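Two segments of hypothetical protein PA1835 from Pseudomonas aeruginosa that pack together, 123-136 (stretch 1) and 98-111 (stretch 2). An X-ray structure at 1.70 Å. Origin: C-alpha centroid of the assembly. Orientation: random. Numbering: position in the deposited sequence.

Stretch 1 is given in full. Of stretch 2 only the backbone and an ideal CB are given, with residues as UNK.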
ATOM      1  N   VAL B 123       4.871  -6.922 -16.334  1.00 13.24           N
ATOM      2  CA  VAL B 123       3.863  -6.081 -15.688  1.00 13.18           C
ATOM      3  C   VAL B 123       2.644  -6.932 -15.359  1.00 10.77           C
ATOM      4  O   VAL B 123       1.915  -7.383 -16.233  1.00 10.00           O
ATOM      5  CB  VAL B 123       3.493  -4.869 -16.614  1.00 13.84           C
ATOM      6  CG1 VAL B 123       2.553  -3.905 -15.885  1.00 12.25           C
ATOM      7  CG2 VAL B 123       4.789  -4.161 -17.072  1.00 16.65           C
ATOM      8  N   VAL B 124       2.436  -7.160 -14.067  1.00 11.03           N
ATOM      9  CA  VAL B 124       1.330  -7.993 -13.614  1.00 10.62           C
ATOM     10  C   VAL B 124       0.074  -7.174 -13.282  1.00  9.39           C
ATOM     11  O   VAL B 124       0.098  -6.255 -12.449  1.00  9.46           O
ATOM     12  CB  VAL B 124       1.743  -8.761 -12.370  1.00 12.13           C
ATOM     13  CG1 VAL B 124       0.600  -9.660 -11.926  1.00 13.09           C
ATOM     14  CG2 VAL B 124       3.040  -9.529 -12.654  1.00 12.28           C
ATOM     15  N   PRO B 125      -1.058  -7.507 -13.918  1.00  9.05           N
ATOM     16  CA  PRO B 125      -2.300  -6.770 -13.654  1.00  9.71           C
ATOM     17  C   PRO B 125      -3.115  -7.369 -12.511  1.00 11.44           C
ATOM     18  O   PRO B 125      -3.116  -8.590 -12.282  1.00 10.62           O
ATOM     19  CB  PRO B 125      -3.065  -6.895 -14.989  1.00  9.50           C
ATOM     20  CG  PRO B 125      -2.741  -8.332 -15.383  1.00  8.14           C
ATOM     21  CD  PRO B 125      -1.208  -8.446 -15.044  1.00  8.15           C
ATOM     22  N   VAL B 126      -3.813  -6.501 -11.798  1.00 11.17           N
ATOM     23  CA  VAL B 126      -4.686  -6.946 -10.719  1.00 11.24           C
ATOM     24  C   VAL B 126      -5.940  -6.067 -10.738  1.00 11.63           C
ATOM     25  O   VAL B 126      -5.859  -4.844 -10.927  1.00 11.13           O
ATOM     26  CB  VAL B 126      -4.044  -6.759  -9.306  1.00 11.56           C
ATOM     27  CG1 VAL B 126      -5.010  -7.260  -8.234  1.00 10.31           C
ATOM     28  CG2 VAL B 126      -2.697  -7.547  -9.193  1.00 13.24           C
ATOM     29  N   VAL B 127      -7.099  -6.687 -10.565  1.00  9.57           N
ATOM     30  CA  VAL B 127      -8.328  -5.914 -10.432  1.00 11.42           C
ATOM     31  C   VAL B 127      -8.981  -6.373  -9.120  1.00 10.05           C
ATOM     32  O   VAL B 127      -9.022  -7.570  -8.827  1.00 11.76           O
ATOM     33  CB  VAL B 127      -9.282  -6.134 -11.621  1.00 10.99           C
ATOM     34  CG1 VAL B 127     -10.562  -5.310 -11.430  1.00 12.55           C
ATOM     35  CG2 VAL B 127      -8.580  -5.650 -12.914  1.00 11.84           C
ATOM     36  N   ALA B 128      -9.431  -5.420  -8.302  1.00  9.83           N
ATOM     37  CA  ALA B 128     -10.097  -5.797  -7.062  1.00  8.75           C
ATOM     38  C   ALA B 128     -11.568  -5.433  -7.217  1.00 10.08           C
ATOM     39  O   ALA B 128     -11.908  -4.408  -7.812  1.00 11.54           O
ATOM     40  CB  ALA B 128      -9.480  -5.080  -5.814  1.00 10.37           C
ATOM     41  N   TYR B 129     -12.389  -6.310  -6.653  1.00 10.98           N
ATOM     42  CA  TYR B 129     -13.842  -6.223  -6.692  1.00 13.02           C
ATOM     43  C   TYR B 129     -14.490  -6.277  -5.315  1.00 10.94           C
ATOM     44  O   TYR B 129     -13.951  -6.895  -4.369  1.00 13.72           O
ATOM     45  CB  TYR B 129     -14.415  -7.443  -7.433  1.00 11.03           C
ATOM     46  CG  TYR B 129     -13.925  -7.661  -8.830  1.00 12.75           C
ATOM     47  CD1 TYR B 129     -14.652  -7.182  -9.928  1.00 14.02           C
ATOM     48  CD2 TYR B 129     -12.711  -8.331  -9.072  1.00 14.80           C
ATOM     49  CE1 TYR B 129     -14.195  -7.350 -11.235  1.00 15.72           C
ATOM     50  CE2 TYR B 129     -12.235  -8.506 -10.389  1.00 14.17           C
ATOM     51  CZ  TYR B 129     -12.987  -8.012 -11.464  1.00 16.41           C
ATOM     52  OH  TYR B 129     -12.550  -8.193 -12.778  1.00 14.61           O
ATOM     53  N   VAL B 130     -15.681  -5.675  -5.244  1.00 11.22           N
ATOM     54  CA  VAL B 130     -16.538  -5.771  -4.091  1.00 12.68           C
ATOM     55  C   VAL B 130     -17.917  -6.104  -4.706  1.00 15.09           C
ATOM     56  O   VAL B 130     -18.394  -5.389  -5.600  1.00 15.60           O
ATOM     57  CB  VAL B 130     -16.625  -4.462  -3.224  1.00 11.49           C
ATOM     58  CG1 VAL B 130     -17.780  -4.601  -2.237  1.00 13.00           C
ATOM     59  CG2 VAL B 130     -15.322  -4.271  -2.414  1.00 13.23           C
ATOM     60  N   ASP B 131     -18.538  -7.188  -4.242  1.00 16.89           N
ATOM     61  CA  ASP B 131     -19.839  -7.619  -4.785  1.00 19.10           C
ATOM     62  C   ASP B 131     -19.773  -7.690  -6.323  1.00 18.95           C
ATOM     63  O   ASP B 131     -20.646  -7.192  -7.034  1.00 19.84           O
ATOM     64  CB  ASP B 131     -20.946  -6.651  -4.315  1.00 21.73           C
ATOM     65  CG  ASP B 131     -22.373  -7.155  -4.639  1.00 25.64           C
ATOM     66  OD1 ASP B 131     -22.606  -8.376  -4.620  1.00 25.94           O
ATOM     67  OD2 ASP B 131     -23.265  -6.316  -4.890  1.00 30.11           O
ATOM     68  N   ASP B 132     -18.707  -8.306  -6.824  1.00 16.76           N
ATOM     69  CA  ASP B 132     -18.486  -8.496  -8.260  1.00 18.92           C
ATOM     70  C   ASP B 132     -18.338  -7.262  -9.142  1.00 17.94           C
ATOM     71  O   ASP B 132     -18.312  -7.367 -10.368  1.00 21.02           O
ATOM     72  CB  ASP B 132     -19.567  -9.425  -8.846  1.00 21.45           C
ATOM     73  CG  ASP B 132     -19.536 -10.781  -8.209  1.00 24.66           C
ATOM     74  OD1 ASP B 132     -18.426 -11.312  -7.991  1.00 26.95           O
ATOM     75  OD2 ASP B 132     -20.606 -11.306  -7.893  1.00 27.90           O
ATOM     76  N   LYS B 133     -18.164  -6.112  -8.526  1.00 16.77           N
ATOM     77  CA  LYS B 133     -17.988  -4.884  -9.284  1.00 16.66           C
ATOM     78  C   LYS B 133     -16.549  -4.391  -9.021  1.00 15.02           C
ATOM     79  O   LYS B 133     -16.076  -4.430  -7.895  1.00 14.33           O
ATOM     80  CB  LYS B 133     -18.988  -3.836  -8.790  1.00 17.98           C
ATOM     81  CG  LYS B 133     -20.431  -4.280  -8.907  1.00 17.62           C
ATOM     82  CD  LYS B 133     -21.357  -3.255  -8.259  1.00 21.21           C
ATOM     83  CE  LYS B 133     -22.796  -3.737  -8.226  1.00 23.85           C
ATOM     84  NZ  LYS B 133     -22.947  -4.730  -7.133  1.00 26.86           N
ATOM     85  N   PRO B 134     -15.867  -3.897 -10.057  1.00 16.11           N
ATOM     86  CA  PRO B 134     -14.487  -3.409  -9.939  1.00 13.73           C
ATOM     87  C   PRO B 134     -14.402  -2.099  -9.163  1.00 14.43           C
ATOM     88  O   PRO B 134     -15.154  -1.154  -9.416  1.00 15.29           O
ATOM     89  CB  PRO B 134     -14.044  -3.281 -11.393  1.00 16.36           C
ATOM     90  CG  PRO B 134     -15.315  -2.938 -12.103  1.00 16.54           C
ATOM     91  CD  PRO B 134     -16.377  -3.750 -11.432  1.00 15.66           C
ATOM     92  N   VAL B 135     -13.490  -2.053  -8.197  1.00 12.02           N
ATOM     93  CA  VAL B 135     -13.340  -0.878  -7.363  1.00  9.70           C
ATOM     94  C   VAL B 135     -11.888  -0.363  -7.357  1.00 11.42           C
ATOM     95  O   VAL B 135     -11.626   0.737  -6.877  1.00  9.81           O
ATOM     96  CB  VAL B 135     -13.722  -1.182  -5.885  1.00 11.27           C
ATOM     97  CG1 VAL B 135     -15.168  -1.674  -5.773  1.00 12.87           C
ATOM     98  CG2 VAL B 135     -12.737  -2.197  -5.269  1.00 12.29           C
ATOM     99  N   PHE B 136     -10.977  -1.131  -7.945  1.00 11.04           N
ATOM    100  CA  PHE B 136      -9.542  -0.818  -7.890  1.00 12.02           C
ATOM    101  C   PHE B 136      -8.777  -1.602  -8.943  1.00 11.75           C
ATOM    102  O   PHE B 136      -9.123  -2.760  -9.232  1.00 10.81           O
ATOM    103  CB  PHE B 136      -9.052  -1.224  -6.501  1.00 11.76           C
ATOM    104  CG  PHE B 136      -7.540  -1.301  -6.341  1.00 10.94           C
ATOM    105  CD1 PHE B 136      -6.812  -0.211  -5.854  1.00 10.64           C
ATOM    106  CD2 PHE B 136      -6.873  -2.511  -6.574  1.00 10.16           C
ATOM    107  CE1 PHE B 136      -5.420  -0.330  -5.577  1.00 12.13           C
ATOM    108  CE2 PHE B 136      -5.488  -2.644  -6.310  1.00 13.81           C
ATOM    109  CZ  PHE B 136      -4.771  -1.538  -5.801  1.00 11.79           C
ATOM    110  N   UNK B  98     -11.025   3.178  -8.366  1.00 12.92           N
ATOM    111  CA  UNK B  98     -12.227   3.322  -9.184  1.00 14.45           C
ATOM    112  C   UNK B  98     -13.531   3.640  -8.472  1.00 14.85           C
ATOM    113  O   UNK B  98     -14.393   4.336  -9.039  1.00 16.07           O
ATOM    114  CB  UNK B  98     -12.429   2.026  -9.972  1.00 14.45           C
ATOM    115  N   UNK B  99     -13.707   3.089  -7.280  1.00 14.23           N
ATOM    116  CA  UNK B  99     -14.946   3.276  -6.524  1.00 15.10           C
ATOM    117  C   UNK B  99     -14.631   2.988  -5.064  1.00 14.76           C
ATOM    118  O   UNK B  99     -13.610   2.387  -4.764  1.00 14.30           O
ATOM    119  CB  UNK B  99     -16.069   2.375  -7.041  1.00 15.10           C
ATOM    120  N   UNK B 100     -15.491   3.416  -4.159  1.00 14.36           N
ATOM    121  CA  UNK B 100     -15.288   3.089  -2.744  1.00 14.49           C
ATOM    122  C   UNK B 100     -15.507   1.591  -2.588  1.00 13.13           C
ATOM    123  O   UNK B 100     -16.377   1.011  -3.227  1.00 14.62           O
ATOM    124  CB  UNK B 100     -16.228   3.885  -1.836  1.00 14.49           C
ATOM    125  N   UNK B 101     -14.744   0.966  -1.696  1.00 12.74           N
ATOM    126  CA  UNK B 101     -14.834  -0.482  -1.473  1.00 11.97           C
ATOM    127  C   UNK B 101     -15.626  -0.655  -0.189  1.00 11.97           C
ATOM    128  O   UNK B 101     -15.110  -0.462   0.929  1.00 12.09           O
ATOM    129  CB  UNK B 101     -13.458  -1.145  -1.385  1.00 11.97           C
ATOM    130  N   UNK B 102     -16.888  -1.009  -0.359  1.00 12.48           N
ATOM    131  CA  UNK B 102     -17.797  -1.082   0.799  1.00 13.45           C
ATOM    132  C   UNK B 102     -18.134  -2.449   1.370  1.00 15.63           C
ATOM    133  O   UNK B 102     -19.142  -2.611   2.076  1.00 16.66           O
ATOM    134  CB  UNK B 102     -19.118  -0.414   0.412  1.00 13.45           C
ATOM    135  N   UNK B 103     -17.311  -3.444   1.073  1.00 14.99           N
ATOM    136  CA  UNK B 103     -17.569  -4.780   1.597  1.00 15.14           C
ATOM    137  C   UNK B 103     -16.348  -5.658   1.395  1.00 14.58           C
ATOM    138  O   UNK B 103     -15.265  -5.126   1.116  1.00 14.54           O
ATOM    139  CB  UNK B 103     -18.794  -5.403   0.925  1.00 15.14           C
ATOM    140  N   UNK B 104     -16.500  -6.972   1.558  1.00 13.60           N
ATOM    141  CA  UNK B 104     -15.380  -7.890   1.379  1.00 14.97           C
ATOM    142  C   UNK B 104     -14.835  -7.779  -0.032  1.00 13.46           C
ATOM    143  O   UNK B 104     -15.583  -7.638  -0.986  1.00 12.29           O
ATOM    144  CB  UNK B 104     -15.803  -9.330   1.675  1.00 14.97           C
ATOM    145  N   UNK B 105     -13.519  -7.854  -0.121  1.00 12.77           N
ATOM    146  CA  UNK B 105     -12.785  -7.703  -1.371  1.00 12.96           C
ATOM    147  C   UNK B 105     -12.250  -8.992  -1.986  1.00 13.00           C
ATOM    148  O   UNK B 105     -11.845  -9.916  -1.268  1.00 11.36           O
ATOM    149  CB  UNK B 105     -11.611  -6.750  -1.140  1.00 12.96           C
ATOM    150  N   UNK B 106     -12.289  -9.053  -3.317  1.00 13.30           N
ATOM    151  CA  UNK B 106     -11.754 -10.187  -4.082  1.00 14.58           C
ATOM    152  C   UNK B 106     -10.758  -9.545  -5.077  1.00 13.94           C
ATOM    153  O   UNK B 106     -11.123  -8.638  -5.818  1.00 15.73           O
ATOM    154  CB  UNK B 106     -12.852 -10.986  -4.786  1.00 14.58           C
ATOM    155  N   UNK B 107      -9.505  -9.992  -5.075  1.00 11.64           N
ATOM    156  CA  UNK B 107      -8.534  -9.422  -5.996  1.00 12.37           C
ATOM    157  C   UNK B 107      -8.079 -10.510  -6.937  1.00 13.23           C
ATOM    158  O   UNK B 107      -7.724 -11.603  -6.507  1.00 14.00           O
ATOM    159  CB  UNK B 107      -7.347  -8.806  -5.253  1.00 12.37           C
ATOM    160  N   UNK B 108      -8.065 -10.198  -8.233  1.00 10.56           N
ATOM    161  CA  UNK B 108      -7.699 -11.169  -9.241  1.00 11.97           C
ATOM    162  C   UNK B 108      -6.479 -10.725 -10.023  1.00 11.50           C
ATOM    163  O   UNK B 108      -6.430  -9.598 -10.531  1.00 12.38           O
ATOM    164  CB  UNK B 108      -8.873 -11.415 -10.191  1.00 11.97           C
ATOM    165  N   UNK B 109      -5.487 -11.614 -10.118  1.00 10.96           N
ATOM    166  CA  UNK B 109      -4.273 -11.326 -10.874  1.00 11.62           C
ATOM    167  C   UNK B 109      -4.277 -12.337 -12.019  1.00 11.99           C
ATOM    168  O   UNK B 109      -4.007 -13.533 -11.828  1.00 11.16           O
ATOM    169  CB  UNK B 109      -3.010 -11.422 -10.015  1.00 11.62           C
ATOM    170  N   UNK B 110      -4.624 -11.857 -13.213  1.00 12.74           N
ATOM    171  CA  UNK B 110      -4.700 -12.726 -14.410  1.00 12.30           C
ATOM    172  C   UNK B 110      -3.354 -12.711 -15.122  1.00 12.55           C
ATOM    173  O   UNK B 110      -3.015 -11.711 -15.757  1.00 14.17           O
ATOM    174  CB  UNK B 110      -5.810 -12.270 -15.359  1.00 12.30           C
ATOM    175  N   UNK B 111      -2.588 -13.803 -15.020  1.00 11.90           N
ATOM    176  CA  UNK B 111      -1.271 -13.868 -15.644  1.00 10.93           C
ATOM    177  C   UNK B 111      -1.268 -14.650 -16.954  1.00 12.54           C
ATOM    178  O   UNK B 111      -0.205 -15.038 -17.422  1.00 14.38           O
ATOM    179  CB  UNK B 111      -0.271 -14.498 -14.672  1.00 10.93           C
TER

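Stretch 1 offers a strand, Val123 to Val130, a type I' turn from Val130 to Lys133, and a second strand returning through Pro134 to Phe136.

At position 98 the CA-to-CB bond points toward stretch 1, and the ideal CB stands 3.4 Å from Val135 O. Room lies beside the Pro134 ring, so a medium or long apolar side chain would suit. Leu98 puts CD1 4.3 Å from Pro134 CB, while its backbone N donates to Val135 O at 2.9 Å.

Position 99 points sideways with an extended backbone, and its N also reaches Val135 O, at 3.2 Å. Small or medium residues would serve; Ala99 has its CB 4.2 Å from Val135 CG1.

Position 100 points away and stretch 1 makes no demand on it, so a polar side chain is natural: Lys100.

At 101 the ideal CB lies close to Val130 CG2 and Val135 CG2, favouring something small and apolar. Ala101 touches both, its CB 3.9 Å from Val130 CG2 and 4.2 Å from Val135 CG2.

Position 102, 5.1 Å from ideal CB to Val130 CG1, tolerates many residues; Thr102 sits there.

At 103 the ideal CB would come only 3.4 Å from Val130 CG1, a tight approach, and phi and psi of -167° and -166° suit glycine well. Gly103 has no side chain to crowd that methyl; its N lies 3.5 Å from Val130 CG1.

Position 104 points away into open space, which suits a polar residue. Asp104 contributes through its backbone: one water links its O to Asp131 N, another to Tyr129 O.

Position 105 begins the strand, on the face carrying Ala128 and Val130. A beta-branched apolar residue could reach both, one branch to each, and Val105 does, with CG1 3.9 Å from Ala128 CB and CG2 3.9 Å from Val130 CG2.

Position 106 shares a face with the Tyr129 ring, and the Asp132 carboxylate waits beyond. A long cation could reach the acid; a planar one could also lie on the ring. Arg106 does both: NH1 makes a salt bridge with Asp132 OD1 at 2.7 Å, and the guanidinium stacks on the ring with planes at 11°. Its backbone N and O pair with Tyr129 O and N at 2.9 and 2.8 Å.

At 107 the ideal CB is near Val126 CG1 and Ala128 CB, so small and apolar suits; Ala107 CB lies 4.1 Å from Val126 CG1 and 4.4 Å from Ala128 CB.

Position 108 returns to the tyrosine face, where a beta-branched apolar residue would pack well. Val108 sets CG2 4.1 Å from Tyr129 CE2, and its N donates to Val127 O at 2.9 Å.

At 109, Val126 CG2 and Val124 CG1 lie near, favouring a small apolar group; Ala109 puts CB 4.0 Å from Val126 CG2.

At 110 the CB points sideways, 5.0 Å from Pro125 CG, so many polar residues would suit; Asp110's side chain leads away, and its backbone O lies 3.4 Å from Pro125 CG. At 111 nothing of stretch 1 lies within 5.5 Å of the ideal CB, so it sets no preference; the residue is Gly111.

Stretch 2, residues 98-111: LAKATGDVRAVADG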
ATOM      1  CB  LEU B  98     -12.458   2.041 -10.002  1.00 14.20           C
ATOM      2  CG  LEU B  98     -11.202   1.489 -10.720  1.00 15.03           C
ATOM      3  CD1 LEU B  98     -11.635   0.314 -11.577  1.00 15.65           C
ATOM      4  CD2 LEU B  98     -10.513   2.576 -11.558  1.00 16.28           C
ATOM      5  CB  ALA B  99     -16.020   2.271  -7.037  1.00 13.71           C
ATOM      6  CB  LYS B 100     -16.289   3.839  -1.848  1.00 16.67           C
ATOM      7  CG  LYS B 100     -16.228   5.369  -2.016  1.00 22.95           C
ATOM      8  CD  LYS B 100     -14.799   5.836  -2.363  1.00 29.97           C
ATOM      9  CE  LYS B 100     -14.701   7.358  -2.475  1.00 32.76           C
ATOM     10  NZ  LYS B 100     -14.955   7.964  -1.151  1.00 37.32           N
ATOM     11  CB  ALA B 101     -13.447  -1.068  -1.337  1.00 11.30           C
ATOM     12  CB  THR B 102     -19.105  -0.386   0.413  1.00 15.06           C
ATOM     13  OG1 THR B 102     -19.754  -1.168  -0.590  1.00 13.53           O
ATOM     14  CG2 THR B 102     -18.810   1.029  -0.135  1.00 15.56           C
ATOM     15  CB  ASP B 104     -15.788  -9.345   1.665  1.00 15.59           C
ATOM     16  CG  ASP B 104     -16.331  -9.536   3.089  1.00 17.74           C
ATOM     17  OD1 ASP B 104     -15.978  -8.779   4.036  1.00 13.78           O
ATOM     18  OD2 ASP B 104     -17.129 -10.470   3.260  1.00 18.05           O
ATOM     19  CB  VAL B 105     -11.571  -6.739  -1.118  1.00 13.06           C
ATOM     20  CG1 VAL B 105     -10.849  -6.461  -2.412  1.00 11.78           C
ATOM     21  CG2 VAL B 105     -12.090  -5.400  -0.547  1.00 11.30           C
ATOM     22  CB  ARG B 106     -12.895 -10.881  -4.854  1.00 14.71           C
ATOM     23  CG  ARG B 106     -12.531 -12.166  -5.652  1.00 19.61           C
ATOM     24  CD  ARG B 106     -13.838 -12.817  -6.298  1.00 21.41           C
ATOM     25  NE  ARG B 106     -14.063 -12.403  -7.707  1.00 30.95           N
ATOM     26  CZ  ARG B 106     -15.009 -11.546  -8.113  1.00 32.42           C
ATOM     27  NH1 ARG B 106     -15.834 -10.994  -7.229  1.00 33.84           N
ATOM     28  NH2 ARG B 106     -15.141 -11.231  -9.402  1.00 32.19           N
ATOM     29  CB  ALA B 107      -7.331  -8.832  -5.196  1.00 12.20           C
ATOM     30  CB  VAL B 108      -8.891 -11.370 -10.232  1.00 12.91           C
ATOM     31  CG1 VAL B 108      -8.471 -12.323 -11.361  1.00 15.07           C
ATOM     32  CG2 VAL B 108     -10.154 -11.884  -9.475  1.00 14.55           C
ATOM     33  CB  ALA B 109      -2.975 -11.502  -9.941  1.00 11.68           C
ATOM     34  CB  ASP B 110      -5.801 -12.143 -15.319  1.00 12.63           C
ATOM     35  CG  ASP B 110      -5.945 -12.878 -16.651  1.00 13.92           C
ATOM     36  OD1 ASP B 110      -5.151 -13.795 -16.939  1.00 11.28           O
ATOM     37  OD2 ASP B 110      -6.889 -12.524 -17.388  1.00 14.95           O
TER
HETATM   38  O   HOH W   1     -18.067  -8.216  -1.462  1.00 17.24           O
HETATM   39  O   HOH W   2     -15.650  -9.420  -3.257  1.00 22.39           O
HETATM   40  O   HOH W   3     -16.880  -9.967 -11.212  1.00 36.68           O
HETATM   41  O   HOH W   4      -5.872  -9.289 -13.435  1.00 12.59           O
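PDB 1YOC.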